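Adenylate cyclase-like protein (Chlamydia trachomatis, PDB 3GQS) is of unknown function, though this part of it is an FHA domain, a fold that in many relatives recognises phosphothreonine peptides. Local coordinates at residues G16-L21 with L98-A103; Y27-D32 with I38-M43; A50-G55 with V60-L65. All coordinates share one frame; numbering follows the deposited sequence. Where two conformers were deposited one is given.

In the fold
From the N terminus the chain lays down strand 4-9, then strand 18-21, in segment 16-21, which meets segment 98-103 on the C-terminal strand 95-102 in contact 1. That contact closes a loop of 76 residues, and contacts 2 and 3 both lie within it, one after the other. Contact 2 closes a short loop of five residues between 27-32 and 38-43; contact 3 closes the hairpin 50-55 with 60-65. Strands 26-30 and 50-54 are neighbours in the mixed sheet, which joins contacts 2 and 3. Contact 1 belongs to the other sheet, and Leu21 packs from it on Ile38 and Ile54, tying the two layers of the FHA sandwich together.

Contact 1: G16-L21 with L98-A103; sequences GAEFHL and LLVDYA
Leu21 and Leu99 both place CG beside the backbone N (chi1 -62° and -72°), and from there their branches converge: Leu21 CD1 lies 3.8 Å from Leu99 CD2. The two side chains cross at about a right angle, and one methyl pair makes the apolar contact. Glu18 reaches over by a different route. With CG opposite the backbone N (chi1 -169°) and the rest of the chain extended, Glu18 OE2 is 4.0 Å from Val100 CG2. In the FHA beta sandwich these segments lie on strands 18-21 and 95-102 of one antiparallel sheet, with strand 4-9 between them. The geometry agrees: the nearest CA atoms, those of Leu21 and Leu99, are still 9.1 Å apart, and backbone bonds from Phe19 and Leu21 go instead to Leu7 and Phe5 of strand 4-9. A water bridges the more exposed side, donating to Glu18 OE2 at 2.5 Å and lying 2.6 Å from Tyr102 OH, in plane at the edge of the ring. Lys8 of the middle strand forms a long, weak ion pair with the same carboxylate oxygen. On the buried side, Leu21 also packs on Ile52 and Ile54 of the facing sheet, while Leu99 rests on Leu84.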
loop_
_atom_site.group_PDB
_atom_site.type_symbol
_atom_site.label_atom_id
_atom_site.label_comp_id
_atom_site.label_asym_id
_atom_site.label_seq_id
_atom_site.Cartn_x
_atom_site.Cartn_y
_atom_site.Cartn_z
ATOM N N GLY A 16 8.275 1.971 10.886
ATOM C CA GLY A 16 9.575 2.484 10.437
ATOM C C GLY A 16 9.856 2.177 8.960
ATOM O O GLY A 16 10.347 3.061 8.213
ATOM N N ALA A 17 9.521 0.950 8.524
ATOM C CA ALA A 17 9.882 0.470 7.172
ATOM C C ALA A 17 9.618 1.562 6.099
ATOM O O ALA A 17 8.566 2.196 6.126
ATOM C CB ALA A 17 9.124 -0.827 6.842
ATOM N N GLU A 18 10.573 1.777 5.192
ATOM C CA GLU A 18 10.367 2.711 4.049
ATOM C C GLU A 18 10.997 2.223 2.726
ATOM O O GLU A 18 12.151 1.869 2.678
ATOM C CB GLU A 18 10.857 4.088 4.430
ATOM C CG GLU A 18 10.500 5.238 3.476
ATOM C CD GLU A 18 10.765 6.605 4.132
ATOM O OE1 GLU A 18 11.289 6.597 5.284
ATOM O OE2 GLU A 18 10.469 7.665 3.514
ATOM N N PHE A 19 10.182 2.232 1.673
ATOM C CA PHE A 19 10.530 1.607 0.374
ATOM C C PHE A 19 10.200 2.530 -0.811
ATOM O O PHE A 19 9.088 2.997 -0.959
ATOM C CB PHE A 19 9.800 0.272 0.211
ATOM C CG PHE A 19 10.464 -0.696 -0.779
ATOM C CD1 PHE A 19 11.813 -0.993 -0.691
ATOM C CD2 PHE A 19 9.710 -1.323 -1.761
ATOM C CE1 PHE A 19 12.412 -1.881 -1.565
ATOM C CE2 PHE A 19 10.293 -2.211 -2.643
ATOM C CZ PHE A 19 11.651 -2.491 -2.549
ATOM N N HIS A 20 11.199 2.789 -1.645
ATOM C CA HIS A 20 11.034 3.597 -2.866
ATOM C C HIS A 20 10.202 2.802 -3.840
ATOM O O HIS A 20 10.508 1.680 -4.129
ATOM C CB HIS A 20 12.388 3.907 -3.461
ATOM C CG HIS A 20 12.353 4.626 -4.764
ATOM N ND1 HIS A 20 13.341 4.463 -5.713
ATOM C CD2 HIS A 20 11.504 5.555 -5.264
ATOM C CE1 HIS A 20 13.091 5.243 -6.752
ATOM N NE2 HIS A 20 11.987 5.924 -6.505
ATOM N N LEU A 21 9.098 3.380 -4.245
ATOM C CA LEU A 21 8.176 2.748 -5.174
ATOM C C LEU A 21 8.421 3.433 -6.543
ATOM O O LEU A 21 8.200 4.636 -6.718
ATOM C CB LEU A 21 6.721 2.917 -4.710
ATOM C CG LEU A 21 6.328 2.289 -3.354
ATOM C CD1 LEU A 21 4.842 2.497 -3.089
ATOM C CD2 LEU A 21 6.680 0.849 -3.268
ATOM N N LEU A 98 1.518 5.107 4.531
ATOM C CA LEU A 98 1.243 6.193 3.584
ATOM C C LEU A 98 2.370 6.402 2.611
ATOM O O LEU A 98 3.473 5.863 2.792
ATOM C CB LEU A 98 0.885 7.511 4.284
ATOM C CG LEU A 98 1.880 8.286 5.123
ATOM C CD1 LEU A 98 3.251 8.439 4.523
ATOM C CD2 LEU A 98 1.227 9.626 5.299
ATOM N N LEU A 99 2.036 7.126 1.558
ATOM C CA LEU A 99 2.992 7.506 0.551
ATOM C C LEU A 99 3.401 8.907 0.842
ATOM O O LEU A 99 2.580 9.771 1.117
ATOM C CB LEU A 99 2.448 7.489 -0.902
ATOM C CG LEU A 99 2.192 6.132 -1.564
ATOM C CD1 LEU A 99 2.537 6.237 -3.053
ATOM C CD2 LEU A 99 2.983 4.951 -0.886
ATOM N N VAL A 100 4.701 9.090 0.747
ATOM C CA VAL A 100 5.282 10.395 0.645
ATOM C C VAL A 100 5.843 10.587 -0.757
ATOM O O VAL A 100 6.229 9.624 -1.448
ATOM C CB VAL A 100 6.340 10.611 1.718
ATOM C CG1 VAL A 100 5.631 10.760 3.052
ATOM C CG2 VAL A 100 7.374 9.466 1.694
ATOM N N ASP A 101 5.858 11.840 -1.160
ATOM C CA ASP A 101 6.351 12.254 -2.475
ATOM C C ASP A 101 7.365 13.383 -2.264
ATOM O O ASP A 101 7.098 14.356 -1.570
ATOM C CB ASP A 101 5.198 12.725 -3.359
ATOM C CG ASP A 101 5.625 13.066 -4.783
ATOM O OD1 ASP A 101 6.604 12.528 -5.327
ATOM O OD2 ASP A 101 4.939 13.886 -5.393
ATOM N N TYR A 102 8.549 13.187 -2.809
ATOM C CA TYR A 102 9.586 14.200 -2.837
ATOM C C TYR A 102 9.555 14.764 -4.252
ATOM O O TYR A 102 10.007 14.119 -5.192
ATOM C CB TYR A 102 10.958 13.608 -2.489
ATOM C CG TYR A 102 11.089 13.194 -1.026
ATOM C CD1 TYR A 102 10.770 11.898 -0.604
ATOM C CD2 TYR A 102 11.525 14.108 -0.065
ATOM C CE1 TYR A 102 10.886 11.531 0.745
ATOM C CE2 TYR A 102 11.667 13.756 1.258
ATOM C CZ TYR A 102 11.332 12.477 1.663
ATOM O OH TYR A 102 11.454 12.154 2.985
ATOM N N ALA A 103 8.970 15.948 -4.382
ATOM C CA ALA A 103 8.747 16.603 -5.683
ATOM C C ALA A 103 9.924 17.515 -6.046
ATOM O O ALA A 103 10.959 17.029 -6.518
ATOM C CB ALA A 103 7.429 17.395 -5.661
HETATM O O HOH W 1 10.270 10.052 4.030
#

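Contact 2: Y27-D32 with I38-M43; sequences YIVGSD and IVLSDM
Val29 and Ile38 sit side by side as a parallel bridge, their CA atoms 4.8 Å apart, at the edge of the mixed sheet of the FHA beta sandwich. Strand 38-39 is outermost there, and its side chain at Ile38 turns to the same sheet face as Val29, toward strand 18-21, where Phe19 and Leu21 cover it. The bump is the Ile38 side chain, and the hollow is framed by Val29 and Tyr27: Val29 CG2 comes to 4.1 Å from Ile38 CB, while Ile38 CD1 runs on to 4.2 Å from Tyr27 CB. Ile38 CG1 stands beside the backbone N (chi1 -60°) and CD1 extends from it, which carries the tip back along the neighbouring strand to Tyr27. Leu40 reaches across to Val9 of the opposite sheet and touches Ile45.

On the other face Gly30 has no side chain, and its partner Val39 lies over backbone instead, bringing CG1 to 3.5 Å from Ser31 O. Three backbone bonds hold this register: Ile38 N to Ile28 O, Gly30 N to Ile38 O and Leu40 N to Gly30 O, the last at 2.8 Å. Beyond the strands the segments stay together through Ser31, whose CB touches Leu40 O while OG is hydrogen-bonded to Ile45 O, and whose side chain is about 6 Å from a bound phosphate ion, probably from the crystallisation liquor. At the end of the paired stretch, Ser31 CA approaches Leu40 O at 3.2 Å in a CA-H...O contact.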
loop_
_atom_site.group_PDB
_atom_site.type_symbol
_atom_site.label_atom_id
_atom_site.label_comp_id
_atom_site.label_asym_id
_atom_site.label_seq_id
_atom_site.Cartn_x
_atom_site.Cartn_y
_atom_site.Cartn_z
ATOM N N TYR A 27 3.401 -2.888 -7.050
ATOM C CA TYR A 27 3.914 -3.553 -5.852
ATOM C C TYR A 27 2.765 -4.179 -5.065
ATOM O O TYR A 27 1.774 -3.579 -4.808
ATOM C CB TYR A 27 4.641 -2.550 -4.935
ATOM C CG TYR A 27 5.887 -1.925 -5.534
ATOM C CD1 TYR A 27 7.149 -2.332 -5.161
ATOM C CD2 TYR A 27 5.781 -0.871 -6.412
ATOM C CE1 TYR A 27 8.270 -1.731 -5.695
ATOM C CE2 TYR A 27 6.903 -0.295 -6.966
ATOM C CZ TYR A 27 8.128 -0.729 -6.629
ATOM O OH TYR A 27 9.234 -0.107 -7.216
ATOM N N ILE A 28 2.929 -5.400 -4.679
ATOM C CA ILE A 28 1.904 -6.096 -3.927
ATOM C C ILE A 28 2.278 -6.028 -2.456
ATOM O O ILE A 28 3.389 -6.318 -2.107
ATOM C CB ILE A 28 1.842 -7.542 -4.364
ATOM C CG1 ILE A 28 1.423 -7.606 -5.874
ATOM C CG2 ILE A 28 0.891 -8.336 -3.502
ATOM C CD1 ILE A 28 1.560 -9.038 -6.500
ATOM N N VAL A 29 1.338 -5.633 -1.631
ATOM C CA VAL A 29 1.572 -5.546 -0.179
ATOM C C VAL A 29 0.816 -6.740 0.459
ATOM O O VAL A 29 -0.336 -6.910 0.232
ATOM C CB VAL A 29 1.098 -4.191 0.415
ATOM C CG1 VAL A 29 1.346 -4.114 2.029
ATOM C CG2 VAL A 29 1.772 -3.031 -0.302
ATOM N N GLY A 30 1.499 -7.568 1.207
ATOM C CA GLY A 30 0.828 -8.665 1.884
ATOM C C GLY A 30 1.689 -9.280 2.964
ATOM O O GLY A 30 2.778 -8.797 3.227
ATOM N N SER A 31 1.191 -10.368 3.548
ATOM C CA SER A 31 1.882 -11.091 4.620
ATOM C C SER A 31 2.704 -12.294 4.154
ATOM O O SER A 31 3.548 -12.764 4.922
ATOM C CB SER A 31 0.873 -11.558 5.685
ATOM O OG SER A 31 -0.228 -12.292 5.133
ATOM N N ASP A 32 2.463 -12.782 2.926
ATOM C CA ASP A 32 3.202 -13.943 2.359
ATOM C C ASP A 32 4.359 -13.495 1.405
ATOM O O ASP A 32 4.100 -12.943 0.340
ATOM C CB ASP A 32 2.218 -14.833 1.610
ATOM C CG ASP A 32 2.854 -16.100 1.029
ATOM O OD1 ASP A 32 4.090 -16.293 1.052
ATOM O OD2 ASP A 32 2.056 -16.936 0.547
ATOM N N ILE A 38 6.083 -6.126 -0.749
ATOM C CA ILE A 38 6.271 -5.436 0.578
ATOM C C ILE A 38 5.596 -6.379 1.592
ATOM O O ILE A 38 4.376 -6.551 1.607
ATOM C CB ILE A 38 5.689 -4.001 0.589
ATOM C CG1 ILE A 38 6.394 -3.144 -0.512
ATOM C CG2 ILE A 38 5.827 -3.389 2.010
ATOM C CD1 ILE A 38 5.699 -1.833 -0.912
ATOM N N VAL A 39 6.418 -7.091 2.345
ATOM C CA VAL A 39 5.898 -8.138 3.200
ATOM C C VAL A 39 5.753 -7.590 4.631
ATOM O O VAL A 39 6.737 -7.198 5.278
ATOM C CB VAL A 39 6.759 -9.400 3.154
ATOM C CG1 VAL A 39 6.050 -10.591 3.929
ATOM C CG2 VAL A 39 7.070 -9.750 1.725
ATOM N N LEU A 40 4.518 -7.610 5.111
ATOM C CA LEU A 40 4.166 -7.188 6.491
ATOM C C LEU A 40 3.654 -8.393 7.299
ATOM O O LEU A 40 2.679 -9.050 6.921
ATOM C CB LEU A 40 3.077 -6.111 6.470
ATOM C CG LEU A 40 3.243 -4.968 5.449
ATOM C CD1 LEU A 40 1.902 -4.256 5.147
ATOM C CD2 LEU A 40 4.328 -4.010 5.971
ATOM N N SER A 41 4.303 -8.668 8.411
ATOM C CA SER A 41 4.061 -9.928 9.163
ATOM C C SER A 41 2.767 -9.994 10.021
ATOM O O SER A 41 2.526 -10.977 10.666
ATOM C CB SER A 41 5.281 -10.263 10.027
ATOM O OG SER A 41 5.597 -9.186 10.894
ATOM N N ASP A 42 1.928 -8.979 9.961
ATOM C CA ASP A 42 0.701 -8.895 10.757
ATOM C C ASP A 42 -0.390 -9.866 10.283
ATOM O O ASP A 42 -0.804 -9.863 9.127
ATOM C CB ASP A 42 0.227 -7.441 10.733
ATOM C CG ASP A 42 -1.114 -7.221 11.407
ATOM O OD1 ASP A 42 -1.533 -8.019 12.292
ATOM O OD2 ASP A 42 -1.751 -6.208 11.021
ATOM N N MET A 43 -0.854 -10.679 11.220
ATOM C CA MET A 43 -1.915 -11.681 11.021
ATOM C C MET A 43 -3.172 -11.177 10.292
ATOM O O MET A 43 -3.879 -11.965 9.684
ATOM C CB MET A 43 -2.345 -12.254 12.384
ATOM C CG MET A 43 -1.376 -13.257 13.019
ATOM S SD MET A 43 -1.430 -14.956 12.349
ATOM C CE MET A 43 -0.159 -14.846 11.049
#

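Contact 3: A50-G55 with V60-L65; sequences AKIIIG and VLIEDL
Lys51 N donates to Glu63 O at 2.9 Å, with an N-H...O angle of 159°; the return bond from Glu63 N to Lys51 O is weak, bent to 126°. Farther along, Ile53 N to Leu61 O and Leu61 N to Ile53 O are both 3.0 Å and straighter. Above this ladder, on the face carrying Lys51 and Glu63, the two side chains lie alongside each other and point the same way. Each sets CG opposite its backbone N, and Lys51 then bends at chi2 and chi3. Lys51 CE thus comes to 3.6 Å from Glu63 OE1, but NZ remains 4.6 Å from that oxygen, so the opposite charges are near without touching. Leu65 crosses Lys51 at about a right angle, laying CD2 3.8 Å from Lys51 CB. The other face is apolar: Ile52 CG2 meets Val60 CG1 at 3.7 Å, and Ile52 CG1 meets Ile62 CD1 at 4.1 Å. Phe97 and Leu99 of strand 95-102 cover this side, Phe97 touching both Ile52 and Ile62. The strand axes run 162° apart and approach to 4.6 Å, so the strands are antiparallel neighbours; consecutive in the chain across a short turn, they form a beta hairpin with one face turned into the core of the FHA sandwich.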
loop_
_atom_site.group_PDB
_atom_site.type_symbol
_atom_site.label_atom_id
_atom_site.label_comp_id
_atom_site.label_asym_id
_atom_site.label_seq_id
_atom_site.Cartn_x
_atom_site.Cartn_y
_atom_site.Cartn_z
ATOM N N ALA A 50 -3.169 -5.879 -1.203
ATOM C CA ALA A 50 -3.349 -4.613 -1.899
ATOM C C ALA A 50 -2.253 -4.534 -2.937
ATOM O O ALA A 50 -1.182 -5.062 -2.746
ATOM C CB ALA A 50 -3.235 -3.397 -0.939
ATOM N N LYS A 51 -2.544 -3.818 -4.012
ATOM C CA LYS A 51 -1.583 -3.598 -5.060
ATOM C C LYS A 51 -1.454 -2.129 -5.310
ATOM O O LYS A 51 -2.436 -1.441 -5.337
ATOM C CB LYS A 51 -2.020 -4.294 -6.340
ATOM C CG LYS A 51 -0.861 -4.464 -7.252
ATOM C CD LYS A 51 -0.785 -5.858 -7.940
ATOM C CE LYS A 51 -1.850 -6.098 -8.878
ATOM N NZ LYS A 51 -1.805 -7.565 -9.327
ATOM N N ILE A 52 -0.230 -1.656 -5.441
ATOM C CA ILE A 52 0.034 -0.232 -5.624
ATOM C C ILE A 52 0.715 -0.058 -6.966
ATOM O O ILE A 52 1.756 -0.610 -7.220
ATOM C CB ILE A 52 0.918 0.363 -4.462
ATOM C CG1 ILE A 52 0.236 0.108 -3.122
ATOM C CG2 ILE A 52 1.251 1.889 -4.688
ATOM C CD1 ILE A 52 1.087 0.575 -1.880
ATOM N N ILE A 53 0.063 0.681 -7.834
ATOM C CA ILE A 53 0.520 0.866 -9.198
ATOM C C ILE A 53 0.966 2.287 -9.365
ATOM O O ILE A 53 0.186 3.220 -9.236
ATOM C CB ILE A 53 -0.607 0.547 -10.194
ATOM C CG1 ILE A 53 -0.911 -0.957 -10.160
ATOM C CG2 ILE A 53 -0.234 0.990 -11.650
ATOM C CD1 ILE A 53 -2.382 -1.274 -10.263
ATOM N N ILE A 54 2.236 2.467 -9.640
ATOM C CA ILE A 54 2.743 3.820 -9.863
ATOM C C ILE A 54 2.802 4.002 -11.355
ATOM O O ILE A 54 3.540 3.317 -12.048
ATOM C CB ILE A 54 4.091 4.092 -9.198
ATOM C CG1 ILE A 54 3.902 4.089 -7.653
ATOM C CG2 ILE A 54 4.627 5.465 -9.611
ATOM C CD1 ILE A 54 4.339 2.891 -7.061
ATOM N N GLY A 55 1.958 4.901 -11.840
ATOM C CA GLY A 55 1.909 5.219 -13.250
ATOM C C GLY A 55 3.147 6.007 -13.600
ATOM O O GLY A 55 3.887 6.454 -12.737
ATOM N N VAL A 60 -0.854 7.649 -8.729
ATOM C CA VAL A 60 -0.845 6.371 -8.050
ATOM C C VAL A 60 -2.235 5.780 -7.933
ATOM O O VAL A 60 -3.195 6.474 -7.674
ATOM C CB VAL A 60 -0.214 6.465 -6.637
ATOM C CG1 VAL A 60 -0.017 5.082 -6.064
ATOM C CG2 VAL A 60 1.116 7.162 -6.682
ATOM N N LEU A 61 -2.314 4.465 -8.103
ATOM C CA LEU A 61 -3.567 3.754 -7.892
ATOM C C LEU A 61 -3.368 2.698 -6.845
ATOM O O LEU A 61 -2.308 2.095 -6.716
ATOM C CB LEU A 61 -4.067 3.102 -9.188
ATOM C CG LEU A 61 -4.588 4.053 -10.283
ATOM C CD1 LEU A 61 -4.504 3.396 -11.706
ATOM C CD2 LEU A 61 -6.030 4.526 -10.003
ATOM N N ILE A 62 -4.396 2.462 -6.073
ATOM C CA ILE A 62 -4.348 1.372 -5.131
ATOM C C ILE A 62 -5.557 0.520 -5.401
ATOM O O ILE A 62 -6.592 0.983 -5.851
ATOM C CB ILE A 62 -4.334 1.831 -3.671
ATOM C CG1 ILE A 62 -4.267 0.611 -2.744
ATOM C CG2 ILE A 62 -5.555 2.713 -3.377
ATOM C CD1 ILE A 62 -3.469 0.848 -1.431
ATOM N N GLU A 63 -5.392 -0.749 -5.087
ATOM C CA GLU A 63 -6.309 -1.775 -5.505
ATOM C C GLU A 63 -6.392 -2.824 -4.422
ATOM O O GLU A 63 -5.382 -3.222 -3.884
ATOM C CB GLU A 63 -5.682 -2.388 -6.748
ATOM C CG GLU A 63 -6.503 -3.256 -7.501
ATOM C CD GLU A 63 -5.887 -3.481 -8.880
ATOM O OE1 GLU A 63 -4.790 -4.081 -8.958
ATOM O OE2 GLU A 63 -6.487 -3.005 -9.849
ATOM N N ASP A 64 -7.586 -3.281 -4.146
ATOM C CA ASP A 64 -7.796 -4.375 -3.206
ATOM C C ASP A 64 -7.736 -5.744 -3.901
ATOM O O ASP A 64 -8.408 -5.956 -4.879
ATOM C CB ASP A 64 -9.149 -4.190 -2.527
ATOM C CG ASP A 64 -9.384 -5.190 -1.412
ATOM O OD1 ASP A 64 -8.460 -5.975 -1.072
ATOM O OD2 ASP A 64 -10.493 -5.188 -0.863
ATOM N N LEU A 65 -6.925 -6.662 -3.381
ATOM C CA LEU A 65 -6.732 -7.988 -4.013
ATOM C C LEU A 65 -7.545 -9.092 -3.349
ATOM O O LEU A 65 -7.008 -10.123 -2.981
ATOM C CB LEU A 65 -5.259 -8.389 -3.999
ATOM C CG LEU A 65 -4.254 -7.413 -4.617
ATOM C CD1 LEU A 65 -2.864 -7.961 -4.336
ATOM C CD2 LEU A 65 -4.502 -7.211 -6.126
#